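Local coordinates for glycoside hydrolase family 81 (Clostridium thermocellum, PDB 6FOP), which probably hydrolyses beta-1,3-glucans such as laminarin, as a family 81 glucanase of the cellulosome, at residues A[261-267]-A[472-476]; A[282-286]-A[555-560]; A[377-381]-A[443-447]; A[386-390]-A[401-405]. One frame throughout, in Å; residues are numbered along the deposited sequence. Where two conformers were deposited one is given.

Contact 1. Residues A[261-267]-A[472-476]; sequences LALYPHQ and PYEGH
A G1 beta bulge at Gly475 and His476, both opposite Asp471, ends the connection between strands 470-471 and 476-477. This connection packs on the junction where strand 260-263 gives way to helix 265-268, with Tyr264 as N-cap. The contact is buried and buries 362 Å² summed over both segments. The nearest CA pairs are Tyr264-Glu474 (7.4 Å) and His266-Gly475 (7.6 Å). Residues 472-474 are helical in phi/psi without the regular bonds. Pro472 O accepts from a water at 2.8 Å. The same water lies 2.8 Å from His266 NE2 and accepts from Gln267 NE2 at 3.2 Å. His266 ND1 is hydrogen-bonded to Tyr534 OH. Tyr473 (chi1 -148°) reaches along the first segment, and its OH donates to Ala262 O at 2.7 Å. Tyr264 CE2 lies 3.7 Å from Tyr473 CD1, with the ring planes at 59°. Gln267 NE2 sits over one face of the Tyr473 ring, while Gln267 OE1 accepts from Tyr264 N at 2.9 Å. Glu474 O is 3.1 Å from His266 CE1. The Glu474 carboxylate also forms salt bridges with Lys129 and Arg285, and the Tyr264 hydroxyl bonds to His56. Gly475 has phi/psi 76/17, and its CA is 3.7 Å from His266 NE2. A CB here would clash with that ring. His476 NE2 donates to Glu474 OE1 at 2.7 Å.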
loop_
_atom_site.group_PDB
_atom_site.type_symbol
_atom_site.label_atom_id
_atom_site.label_comp_id
_atom_site.label_asym_id
_atom_site.label_seq_id
_atom_site.Cartn_x
_atom_site.Cartn_y
_atom_site.Cartn_z
ATOM N N LEU A 261 -5.607 21.148 -0.494
ATOM C CA LEU A 261 -5.286 19.697 -0.515
ATOM C C LEU A 261 -6.078 19.050 -1.658
ATOM O O LEU A 261 -7.249 19.357 -1.857
ATOM C CB LEU A 261 -5.582 19.026 0.814
ATOM C CG LEU A 261 -4.812 19.572 2.013
ATOM C CD1 LEU A 261 -5.346 18.899 3.275
ATOM C CD2 LEU A 261 -3.326 19.294 1.851
ATOM N N ALA A 262 -5.393 18.199 -2.395
ATOM C CA ALA A 262 -5.968 17.439 -3.489
ATOM C C ALA A 262 -6.163 16.006 -2.954
ATOM O O ALA A 262 -5.238 15.396 -2.450
ATOM C CB ALA A 262 -5.050 17.446 -4.711
ATOM N N LEU A 263 -7.357 15.470 -3.199
ATOM C CA LEU A 263 -7.770 14.156 -2.700
ATOM C C LEU A 263 -7.999 13.205 -3.841
ATOM O O LEU A 263 -8.607 13.566 -4.829
ATOM C CB LEU A 263 -9.080 14.277 -1.905
ATOM C CG LEU A 263 -8.976 14.674 -0.443
ATOM C CD1 LEU A 263 -8.340 16.049 -0.237
ATOM C CD2 LEU A 263 -10.363 14.658 0.202
ATOM N N TYR A 264 -7.494 11.984 -3.682
ATOM C CA TYR A 264 -7.770 10.920 -4.627
ATOM C C TYR A 264 -9.204 10.397 -4.464
ATOM O O TYR A 264 -9.813 10.550 -3.379
ATOM C CB TYR A 264 -6.837 9.777 -4.360
ATOM C CG TYR A 264 -5.365 9.974 -4.637
ATOM C CD1 TYR A 264 -4.893 10.188 -5.928
ATOM C CD2 TYR A 264 -4.425 9.951 -3.600
ATOM C CE1 TYR A 264 -3.531 10.275 -6.188
ATOM C CE2 TYR A 264 -3.066 9.997 -3.859
ATOM C CZ TYR A 264 -2.615 10.183 -5.142
ATOM O OH TYR A 264 -1.251 10.189 -5.342
ATOM N N PRO A 265 -9.734 9.710 -5.487
ATOM C CA PRO A 265 -11.074 9.123 -5.346
ATOM C C PRO A 265 -11.295 8.245 -4.114
ATOM O O PRO A 265 -12.367 8.325 -3.501
ATOM C CB PRO A 265 -11.211 8.309 -6.629
ATOM C CG PRO A 265 -10.427 9.104 -7.623
ATOM C CD PRO A 265 -9.229 9.572 -6.854
ATOM N N HIS A 266 -10.320 7.419 -3.733
ATOM C CA HIS A 266 -10.560 6.601 -2.533
ATOM C C HIS A 266 -10.732 7.427 -1.260
ATOM O O HIS A 266 -11.215 6.902 -0.243
ATOM C CB HIS A 266 -9.479 5.530 -2.344
ATOM C CG HIS A 266 -8.201 6.067 -1.804
ATOM N ND1 HIS A 266 -7.279 6.689 -2.613
ATOM C CD2 HIS A 266 -7.694 6.102 -0.549
ATOM C CE1 HIS A 266 -6.276 7.110 -1.876
ATOM N NE2 HIS A 266 -6.496 6.755 -0.622
ATOM N N GLN A 267 -10.306 8.697 -1.287
ATOM C CA GLN A 267 -10.478 9.618 -0.164
ATOM C C GLN A 267 -11.768 10.416 -0.275
ATOM O O GLN A 267 -12.453 10.616 0.724
ATOM C CB GLN A 267 -9.311 10.594 -0.077
ATOM C CG GLN A 267 -7.982 9.904 0.230
ATOM C CD GLN A 267 -6.766 10.750 -0.033
ATOM O OE1 GLN A 267 -6.753 11.527 -0.967
ATOM N NE2 GLN A 267 -5.745 10.596 0.770
ATOM N N PRO A 472 0.402 6.096 2.979
ATOM C CA PRO A 472 -0.847 6.546 3.609
ATOM C C PRO A 472 -1.774 7.370 2.725
ATOM O O PRO A 472 -2.990 7.419 2.969
ATOM C CB PRO A 472 -0.376 7.353 4.820
ATOM C CG PRO A 472 1.026 6.955 5.039
ATOM C CD PRO A 472 1.591 6.545 3.733
ATOM N N TYR A 473 -1.204 8.063 1.744
ATOM C CA TYR A 473 -1.995 8.979 0.936
ATOM C C TYR A 473 -2.565 8.307 -0.314
ATOM O O TYR A 473 -3.731 8.515 -0.654
ATOM C CB TYR A 473 -1.273 10.312 0.635
ATOM C CG TYR A 473 -2.202 11.496 0.517
ATOM C CD1 TYR A 473 -2.741 11.863 -0.718
ATOM C CD2 TYR A 473 -2.485 12.276 1.620
ATOM C CE1 TYR A 473 -3.578 12.944 -0.823
ATOM C CE2 TYR A 473 -3.329 13.374 1.508
ATOM C CZ TYR A 473 -3.842 13.734 0.270
ATOM O OH TYR A 473 -4.686 14.832 0.155
ATOM N N GLU A 474 -1.754 7.507 -0.994
ATOM C CA GLU A 474 -2.316 6.701 -2.081
ATOM C C GLU A 474 -3.231 5.599 -1.543
ATOM O O GLU A 474 -4.018 5.054 -2.311
ATOM C CB GLU A 474 -1.239 6.088 -2.980
ATOM C CG GLU A 474 -0.508 7.115 -3.823
ATOM C CD GLU A 474 -0.103 6.671 -5.204
ATOM O OE1 GLU A 474 -0.595 5.628 -5.751
ATOM O OE2 GLU A 474 0.697 7.432 -5.813
ATOM N N GLY A 475 -3.080 5.250 -0.263
ATOM C CA GLY A 475 -3.909 4.228 0.362
ATOM C C GLY A 475 -3.585 2.800 0.013
ATOM O O GLY A 475 -4.425 1.927 0.217
ATOM N N HIS A 476 -2.394 2.553 -0.526
ATOM C CA HIS A 476 -1.988 1.210 -0.860
ATOM C C HIS A 476 -0.494 1.081 -0.648
ATOM O O HIS A 476 0.193 2.096 -0.402
ATOM C CB HIS A 476 -2.360 0.842 -2.309
ATOM C CG HIS A 476 -1.619 1.648 -3.322
ATOM N ND1 HIS A 476 -0.332 1.341 -3.720
ATOM C CD2 HIS A 476 -1.946 2.811 -3.936
ATOM C CE1 HIS A 476 0.104 2.297 -4.528
ATOM N NE2 HIS A 476 -0.867 3.174 -4.699
HETATM O O HOH W 1 -5.616 7.620 1.923
#

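Contact 2. Residues A[282-286]-A[555-560]; sequences STLRG and VWGGKY
Arg285 supplies the direct hydrogen bonds of this contact. Its chi1 and chi2 are both m, which brings the guanidinium to Trp556 O. NH2 donates to that oxygen at 2.9 Å and NH1 at 3.2 Å, so one carbonyl serves both nitrogens. Arg285 NH2 also forms a salt bridge with Glu474. One face of the guanidinium lies on Val555, with Arg285 CZ 3.6 Å from Val555 CG1. Leu284 O accepts from a water at 2.9 Å, and Tyr560 OH donates to the same water at 2.7 Å. The Tyr560 hydroxyl is also bonded to Ser544 N. The tips of two beta hairpins meet here. In the first, a type I turn runs from Thr283 to Gly286. Thr283 N donates to Gly286 O and Gly286 N to Thr283 O, each at 3.0 Å. Thr283 OG1 adds a 2.7 Å bond to Gly286 O. In the second, Gly557 and Gly558 join strands 554-556 and 559-561, and Trp556 N donates to Lys559 O at 2.9 Å. The nearest CA pair is Leu284-Lys559, 7.0 Å apart. Leu284 (chi1 t, chi2 p) packs over the second turn. Its CD1 is 3.6 Å from Tyr560 CE2, and its CD2 is 3.5 Å from Gly557 O. Lys559 N is buried without a partner, 3.3 Å from Leu284 CD2.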
loop_
_atom_site.group_PDB
_atom_site.type_symbol
_atom_site.label_atom_id
_atom_site.label_comp_id
_atom_site.label_asym_id
_atom_site.label_seq_id
_atom_site.Cartn_x
_atom_site.Cartn_y
_atom_site.Cartn_z
ATOM N N SER A 282 -7.469 16.222 -13.454
ATOM C CA SER A 282 -7.562 14.926 -14.083
ATOM C C SER A 282 -6.202 14.268 -14.032
ATOM O O SER A 282 -5.228 14.768 -14.583
ATOM C CB SER A 282 -8.014 15.089 -15.526
ATOM O OG SER A 282 -8.069 13.829 -16.162
ATOM N N THR A 283 -6.127 13.151 -13.306
ATOM C CA THR A 283 -4.880 12.453 -13.051
ATOM C C THR A 283 -4.987 10.986 -13.416
ATOM O O THR A 283 -6.053 10.461 -13.727
ATOM C CB THR A 283 -4.477 12.540 -11.556
ATOM O OG1 THR A 283 -5.210 11.569 -10.779
ATOM C CG2 THR A 283 -4.671 13.943 -10.986
ATOM N N LEU A 284 -3.844 10.319 -13.370
ATOM C CA LEU A 284 -3.793 8.895 -13.645
ATOM C C LEU A 284 -4.685 8.100 -12.692
ATOM O O LEU A 284 -5.211 7.040 -13.093
ATOM C CB LEU A 284 -2.356 8.409 -13.510
ATOM C CG LEU A 284 -2.097 6.969 -13.903
ATOM C CD1 LEU A 284 -2.303 6.764 -15.398
ATOM C CD2 LEU A 284 -0.701 6.581 -13.507
ATOM N N ARG A 285 -4.871 8.609 -11.475
ATOM C CA ARG A 285 -5.701 7.972 -10.437
ATOM C C ARG A 285 -7.173 8.363 -10.510
ATOM O O ARG A 285 -7.951 8.049 -9.619
ATOM C CB ARG A 285 -5.135 8.287 -9.039
ATOM C CG ARG A 285 -3.769 7.692 -8.753
ATOM C CD ARG A 285 -3.817 6.208 -8.373
ATOM N NE ARG A 285 -2.463 5.765 -8.066
ATOM C CZ ARG A 285 -1.517 5.477 -8.956
ATOM N NH1 ARG A 285 -1.794 5.325 -10.267
ATOM N NH2 ARG A 285 -0.269 5.316 -8.549
ATOM N N GLY A 286 -7.578 9.020 -11.593
ATOM C CA GLY A 286 -8.922 9.568 -11.680
ATOM C C GLY A 286 -8.941 11.050 -11.364
ATOM O O GLY A 286 -7.896 11.729 -11.314
ATOM N N VAL A 555 -0.139 -1.324 -10.844
ATOM C CA VAL A 555 -0.310 0.106 -10.644
ATOM C C VAL A 555 1.046 0.728 -10.350
ATOM O O VAL A 555 1.752 0.286 -9.433
ATOM C CB VAL A 555 -1.293 0.375 -9.466
ATOM C CG1 VAL A 555 -1.377 1.874 -9.121
ATOM C CG2 VAL A 555 -2.656 -0.227 -9.791
ATOM N N TRP A 556 1.397 1.727 -11.166
ATOM C CA TRP A 556 2.627 2.479 -11.036
ATOM C C TRP A 556 2.324 3.935 -10.721
ATOM O O TRP A 556 1.186 4.402 -10.836
ATOM C CB TRP A 556 3.438 2.438 -12.339
ATOM C CG TRP A 556 3.933 1.087 -12.761
ATOM C CD1 TRP A 556 3.209 0.062 -13.324
ATOM C CD2 TRP A 556 5.279 0.649 -12.724
ATOM N NE1 TRP A 556 4.037 -0.986 -13.596
ATOM C CE2 TRP A 556 5.309 -0.667 -13.232
ATOM C CE3 TRP A 556 6.461 1.226 -12.262
ATOM C CZ2 TRP A 556 6.480 -1.409 -13.298
ATOM C CZ3 TRP A 556 7.630 0.488 -12.317
ATOM C CH2 TRP A 556 7.636 -0.818 -12.845
ATOM N N GLY A 557 3.353 4.679 -10.329
ATOM C CA GLY A 557 3.216 6.134 -10.265
ATOM C C GLY A 557 2.799 6.781 -11.577
ATOM O O GLY A 557 1.976 7.720 -11.593
ATOM N N GLY A 558 3.355 6.265 -12.668
ATOM C CA GLY A 558 3.230 6.881 -14.002
ATOM C C GLY A 558 2.442 6.093 -15.024
ATOM O O GLY A 558 2.318 6.570 -16.143
ATOM N N LYS A 559 1.857 4.944 -14.666
ATOM C CA LYS A 559 0.979 4.191 -15.577
ATOM C C LYS A 559 0.198 3.177 -14.770
ATOM O O LYS A 559 0.504 2.919 -13.610
ATOM C CB LYS A 559 1.764 3.489 -16.677
ATOM C CG LYS A 559 2.609 2.305 -16.227
ATOM C CD LYS A 559 3.220 1.608 -17.417
ATOM C CE LYS A 559 4.080 0.427 -17.004
ATOM N NZ LYS A 559 4.708 -0.202 -18.201
ATOM N N TYR A 560 -0.796 2.575 -15.407
ATOM C CA TYR A 560 -1.344 1.312 -14.910
ATOM C C TYR A 560 -1.534 0.433 -16.104
ATOM O O TYR A 560 -1.667 0.911 -17.225
ATOM C CB TYR A 560 -2.637 1.472 -14.114
ATOM C CG TYR A 560 -3.745 2.241 -14.772
ATOM C CD1 TYR A 560 -4.645 1.602 -15.624
ATOM C CD2 TYR A 560 -3.878 3.616 -14.561
ATOM C CE1 TYR A 560 -5.666 2.326 -16.245
ATOM C CE2 TYR A 560 -4.900 4.341 -15.141
ATOM C CZ TYR A 560 -5.784 3.716 -15.999
ATOM O OH TYR A 560 -6.803 4.456 -16.584
HETATM O O HOH W 2 -7.144 6.818 -15.262
#

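Contact 3. Residues A[377-381]-A[443-447]; sequences EDWFT and WGAMV. With CA (calcium ion), chain C; CA (calcium ion), chain D.
A two-calcium site is built at the C-terminal end of helix 362-379, and the same helix end packs against helix 440-455. Asp378 points away from the second helix and bridges the metals. Its O and OD1 bind the chain C calcium at 2.4 Å each, and Thr381 O binds that ion at 2.4 Å. Asp378 OD1 and OD2 bind the chain D calcium at 2.6 Å each, and four waters bind this ion at 2.2 to 2.4 Å. Glu386 reaches both ions and Lys389 the first. Phe380 is the first residue to leave helical phi/psi (-85/12). Thr381 N donates to Asp378 O at 3.0 Å and Thr381 OG1 to Glu377 O at 2.8 Å, which closes the turn. The contact between this helix end and helix 440-455 has no hydrogen bond across it and buries 350 Å². The nearest CA pairs are Phe380-Met446 (6.1 Å) and Glu377-Trp443 (7.3 Å). Glu377 CG makes a CH-pi contact over the Trp443 six-membered ring, 3.8 Å from its centroid. The Glu377 carboxylate bonds to Trp437. Phe380 (chi1 m) points toward helix 440-455. Met446 CB lies over its ring, 4.2 Å from the centroid, and Phe380 CE2 is 3.6 Å from Val447 CG2. Thr381 OG1 meets the edge of the Trp443 ring, 3.6 Å from CZ3.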
loop_
_atom_site.group_PDB
_atom_site.type_symbol
_atom_site.label_atom_id
_atom_site.label_comp_id
_atom_site.label_asym_id
_atom_site.label_seq_id
_atom_site.Cartn_x
_atom_site.Cartn_y
_atom_site.Cartn_z
ATOM N N GLU A 377 10.586 -20.886 14.602
ATOM C CA GLU A 377 11.590 -20.794 15.661
ATOM C C GLU A 377 13.000 -20.771 15.038
ATOM O O GLU A 377 13.857 -20.022 15.479
ATOM C CB GLU A 377 11.430 -21.941 16.657
ATOM C CG GLU A 377 10.114 -21.882 17.434
ATOM C CD GLU A 377 9.811 -23.120 18.251
ATOM O OE1 GLU A 377 10.734 -23.910 18.521
ATOM O OE2 GLU A 377 8.635 -23.273 18.652
ATOM N N ASP A 378 13.210 -21.529 13.963
ATOM C CA ASP A 378 14.495 -21.521 13.236
ATOM C C ASP A 378 14.710 -20.128 12.585
ATOM O O ASP A 378 15.725 -19.460 12.828
ATOM C CB ASP A 378 14.553 -22.681 12.210
ATOM C CG ASP A 378 15.910 -22.837 11.550
ATOM O OD1 ASP A 378 16.795 -21.932 11.627
ATOM O OD2 ASP A 378 16.130 -23.918 10.947
ATOM N N TRP A 379 13.747 -19.686 11.791
ATOM C CA TRP A 379 13.885 -18.378 11.150
ATOM C C TRP A 379 14.121 -17.279 12.160
ATOM O O TRP A 379 14.852 -16.332 11.861
ATOM C CB TRP A 379 12.679 -18.061 10.257
ATOM C CG TRP A 379 12.731 -18.695 8.884
ATOM C CD1 TRP A 379 12.158 -19.879 8.482
ATOM C CD2 TRP A 379 13.387 -18.175 7.731
ATOM N NE1 TRP A 379 12.420 -20.104 7.172
ATOM C CE2 TRP A 379 13.159 -19.062 6.676
ATOM C CE3 TRP A 379 14.131 -17.016 7.486
ATOM C CZ2 TRP A 379 13.684 -18.844 5.395
ATOM C CZ3 TRP A 379 14.640 -16.805 6.240
ATOM C CH2 TRP A 379 14.402 -17.692 5.200
ATOM N N PHE A 380 13.464 -17.365 13.328
ATOM C CA PHE A 380 13.528 -16.337 14.354
ATOM C C PHE A 380 14.717 -16.460 15.297
ATOM O O PHE A 380 14.763 -15.757 16.309
ATOM C CB PHE A 380 12.204 -16.268 15.162
ATOM C CG PHE A 380 10.992 -15.851 14.381
ATOM C CD1 PHE A 380 11.081 -15.120 13.191
ATOM C CD2 PHE A 380 9.728 -16.158 14.866
ATOM C CE1 PHE A 380 9.940 -14.724 12.510
ATOM C CE2 PHE A 380 8.598 -15.760 14.197
ATOM C CZ PHE A 380 8.703 -15.042 13.010
ATOM N N THR A 381 15.680 -17.323 14.937
ATOM C CA THR A 381 16.937 -17.473 15.662
ATOM C C THR A 381 18.101 -17.399 14.661
ATOM O O THR A 381 18.123 -18.119 13.674
ATOM C CB THR A 381 16.981 -18.843 16.367
ATOM O OG1 THR A 381 15.823 -18.981 17.206
ATOM C CG2 THR A 381 18.227 -18.968 17.209
ATOM N N TRP A 443 8.324 -16.115 21.424
ATOM C CA TRP A 443 8.542 -15.804 20.013
ATOM C C TRP A 443 7.900 -14.490 19.556
ATOM O O TRP A 443 8.116 -14.069 18.399
ATOM C CB TRP A 443 8.103 -17.003 19.145
ATOM C CG TRP A 443 8.894 -18.196 19.593
ATOM C CD1 TRP A 443 8.479 -19.218 20.428
ATOM C CD2 TRP A 443 10.275 -18.425 19.348
ATOM N NE1 TRP A 443 9.520 -20.066 20.679
ATOM C CE2 TRP A 443 10.638 -19.604 20.047
ATOM C CE3 TRP A 443 11.253 -17.745 18.601
ATOM C CZ2 TRP A 443 11.936 -20.120 20.006
ATOM C CZ3 TRP A 443 12.533 -18.273 18.540
ATOM C CH2 TRP A 443 12.869 -19.443 19.252
ATOM N N GLY A 444 7.091 -13.860 20.416
ATOM C CA GLY A 444 6.377 -12.659 20.017
ATOM C C GLY A 444 7.273 -11.465 19.733
ATOM O O GLY A 444 6.925 -10.621 18.890
ATOM N N ALA A 445 8.439 -11.399 20.385
ATOM C CA ALA A 445 9.344 -10.265 20.118
ATOM C C ALA A 445 9.893 -10.267 18.676
ATOM O O ALA A 445 9.899 -9.224 17.985
ATOM C CB ALA A 445 10.459 -10.227 21.149
ATOM N N MET A 446 10.296 -11.439 18.177
ATOM C CA MET A 446 10.733 -11.515 16.790
ATOM C C MET A 446 9.577 -11.291 15.807
ATOM O O MET A 446 9.751 -10.593 14.780
ATOM C CB MET A 446 11.467 -12.829 16.494
ATOM C CG MET A 446 12.892 -12.911 17.020
ATOM S SD MET A 446 13.995 -11.665 16.300
ATOM C CE MET A 446 14.135 -12.343 14.623
ATOM N N VAL A 447 8.391 -11.826 16.114
ATOM C CA VAL A 447 7.229 -11.562 15.274
ATOM C C VAL A 447 7.010 -10.056 15.128
ATOM O O VAL A 447 6.786 -9.523 14.021
ATOM C CB VAL A 447 5.958 -12.243 15.816
ATOM C CG1 VAL A 447 4.709 -11.818 15.041
ATOM C CG2 VAL A 447 6.102 -13.766 15.762
HETATM CA CA CA C . 17.949 -19.993 12.269
HETATM CA CA CA D . 18.685 -23.563 11.009
HETATM O O HOH W 3 18.582 -25.801 10.458
HETATM O O HOH W 4 19.085 -23.125 8.891
HETATM O O HOH W 5 18.602 -24.067 13.324
HETATM O O HOH W 6 20.933 -24.308 11.464
#

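Contact 4. Residues A[386-390]-A[401-405]; sequences ETAKL and IGYPS. With CA (calcium ion), chain C; CA (calcium ion), chain D; ACT (acetate ion), chain X.
Calcium coordination holds the first segment. Glu386 binds the chain C calcium through OE1 at 2.5 Å and OE2 at 2.4 Å, and Lys389 O binds it at 2.3 Å. Glu386 OE2 also binds the chain D calcium at 2.4 Å. A water on that second ion donates to Ala388 O at 2.7 Å. Asp378 and Thr381 supply further protein ligands of this site. Between the segments the bonds are backbone to backbone. Tyr403 N donates to Leu390 O at 3.0 Å and Lys389 N to Tyr403 O at 2.8 Å. A weak bond of 3.5 Å runs from Leu390 N to Tyr403 O. Leu390 and Tyr403 form an antiparallel hydrogen-bonded pair, CA to CA 5.8 Å. Gly402 CA adds a CA-H...O contact to Leu390 O at 3.4 Å. The Leu390 and Tyr403 side chains share one face of the sheet, with Leu390 CD1 4.2 Å from Tyr403 CD2 at the ring edge. The Tyr403 hydroxyl bonds to Lys19 O. Pro404 follows a cis peptide bond, and its CD is 3.8 Å from Ala388 CB. Exposed Thr387 OG1 donates to OXT of an acetate, probably from the crystallisation liquor, at 3.1 Å. Lys389 has positive phi (68/65) and, with Leu390, faces Tyr403. This is a G1 beta bulge at the start of the hairpin 390-394/399-403, right beside the two-calcium site.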
loop_
_atom_site.group_PDB
_atom_site.type_symbol
_atom_site.label_atom_id
_atom_site.label_comp_id
_atom_site.label_asym_id
_atom_site.label_seq_id
_atom_site.Cartn_x
_atom_site.Cartn_y
_atom_site.Cartn_z
ATOM N N GLU A 386 25.389 -19.601 10.883
ATOM C CA GLU A 386 24.228 -20.068 10.134
ATOM C C GLU A 386 24.114 -19.214 8.880
ATOM O O GLU A 386 24.315 -18.004 8.946
ATOM C CB GLU A 386 22.965 -19.948 10.983
ATOM C CG GLU A 386 21.759 -20.660 10.418
ATOM C CD GLU A 386 20.513 -20.532 11.291
ATOM O OE1 GLU A 386 20.371 -19.527 12.031
ATOM O OE2 GLU A 386 19.621 -21.408 11.206
ATOM N N THR A 387 23.825 -19.828 7.741
ATOM C CA THR A 387 23.717 -19.081 6.487
ATOM C C THR A 387 22.337 -19.051 5.874
ATOM O O THR A 387 22.105 -18.294 4.911
ATOM C CB THR A 387 24.672 -19.653 5.445
ATOM O OG1 THR A 387 24.398 -21.041 5.269
ATOM C CG2 THR A 387 26.112 -19.469 5.900
ATOM N N ALA A 388 21.422 -19.859 6.404
ATOM C CA ALA A 388 20.049 -19.873 5.942
ATOM C C ALA A 388 19.108 -19.950 7.127
ATOM O O ALA A 388 19.441 -20.523 8.155
ATOM C CB ALA A 388 19.811 -21.056 5.027
ATOM N N LYS A 389 17.941 -19.356 6.949
ATOM C CA LYS A 389 16.878 -19.331 7.921
ATOM C C LYS A 389 17.292 -18.489 9.117
ATOM O O LYS A 389 17.417 -18.952 10.239
ATOM C CB LYS A 389 16.355 -20.728 8.321
ATOM C CG LYS A 389 15.935 -21.590 7.155
ATOM C CD LYS A 389 15.378 -22.927 7.644
ATOM C CE LYS A 389 14.780 -23.722 6.494
ATOM N NZ LYS A 389 15.761 -24.027 5.414
ATOM N N LEU A 390 17.456 -17.205 8.819
ATOM C CA LEU A 390 17.837 -16.212 9.819
ATOM C C LEU A 390 17.469 -14.835 9.294
ATOM O O LEU A 390 17.279 -14.645 8.073
ATOM C CB LEU A 390 19.345 -16.267 10.141
ATOM C CG LEU A 390 20.229 -15.966 8.914
ATOM C CD1 LEU A 390 20.736 -14.531 8.890
ATOM C CD2 LEU A 390 21.325 -16.953 8.684
ATOM N N ILE A 401 16.297 -8.175 7.019
ATOM C CA ILE A 401 16.358 -8.928 5.771
ATOM C C ILE A 401 16.498 -10.394 6.137
ATOM O O ILE A 401 17.403 -10.775 6.872
ATOM C CB ILE A 401 17.561 -8.499 4.893
ATOM C CG1 ILE A 401 17.492 -6.980 4.582
ATOM C CG2 ILE A 401 17.654 -9.346 3.627
ATOM C CD1 ILE A 401 18.791 -6.424 4.045
ATOM N N GLY A 402 15.619 -11.227 5.600
ATOM C CA GLY A 402 15.751 -12.664 5.791
ATOM C C GLY A 402 16.641 -13.288 4.732
ATOM O O GLY A 402 16.572 -12.910 3.543
ATOM N N TYR A 403 17.435 -14.280 5.133
ATOM C CA TYR A 403 18.302 -15.032 4.197
ATOM C C TYR A 403 17.962 -16.516 4.276
ATOM O O TYR A 403 17.846 -17.025 5.386
ATOM C CB TYR A 403 19.784 -14.806 4.459
ATOM C CG TYR A 403 20.212 -13.378 4.167
ATOM C CD1 TYR A 403 20.201 -12.869 2.862
ATOM C CD2 TYR A 403 20.574 -12.527 5.186
ATOM C CE1 TYR A 403 20.546 -11.542 2.610
ATOM C CE2 TYR A 403 20.936 -11.214 4.937
ATOM C CZ TYR A 403 20.928 -10.734 3.650
ATOM O OH TYR A 403 21.298 -9.412 3.463
ATOM N N PRO A 404 17.817 -17.210 3.138
ATOM C CA PRO A 404 18.033 -16.677 1.778
ATOM C C PRO A 404 16.941 -15.719 1.297
ATOM O O PRO A 404 15.765 -15.840 1.664
ATOM C CB PRO A 404 18.056 -17.923 0.881
ATOM C CG PRO A 404 17.886 -19.089 1.775
ATOM C CD PRO A 404 17.543 -18.662 3.146
ATOM N N SER A 405 17.388 -14.729 0.527
ATOM C CA SER A 405 16.520 -13.690 -0.006
ATOM C C SER A 405 16.029 -14.088 -1.380
ATOM O O SER A 405 16.489 -15.101 -1.957
ATOM C CB SER A 405 17.337 -12.417 -0.150
ATOM O OG SER A 405 18.439 -12.665 -0.994
HETATM CA CA CA C . 17.949 -19.993 12.269
HETATM CA CA CA D . 18.685 -23.563 11.009
HETATM C C ACT X . 23.540 -23.289 2.430
HETATM O O ACT X . 23.384 -23.584 1.208
HETATM O OXT ACT X . 22.789 -22.495 3.045
HETATM C CH3 ACT X . 24.673 -23.920 3.189
HETATM O O HOH W 4 19.085 -23.125 8.891
HETATM O O HOH W 3 18.582 -25.801 10.458
HETATM O O HOH W 5 18.602 -24.067 13.324
HETATM O O HOH W 6 20.933 -24.308 11.464
#

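Overall arrangement
The four contacts form two pairs. Contacts 1 and 2 have centres about 12 Å apart and reach the same three-stranded sheet. Glu474 OE1 of contact 1 joins Arg285 NH2 of contact 2 in a 2.8 Å salt bridge, and Tyr264 CE1 packs on Arg285 CG at 3.6 Å. Contacts 3 and 4 have centres about 13 Å apart and share both calcium ions and four waters. Asp378 OD1 and Glu386 OE2 come within 2.9 Å, a close approach of like charges that the calcium ions compensate. Trp379 CZ3 also packs on Tyr403 O at 3.3 Å. The pairs do not touch: centres lie about 35 to 39 Å apart.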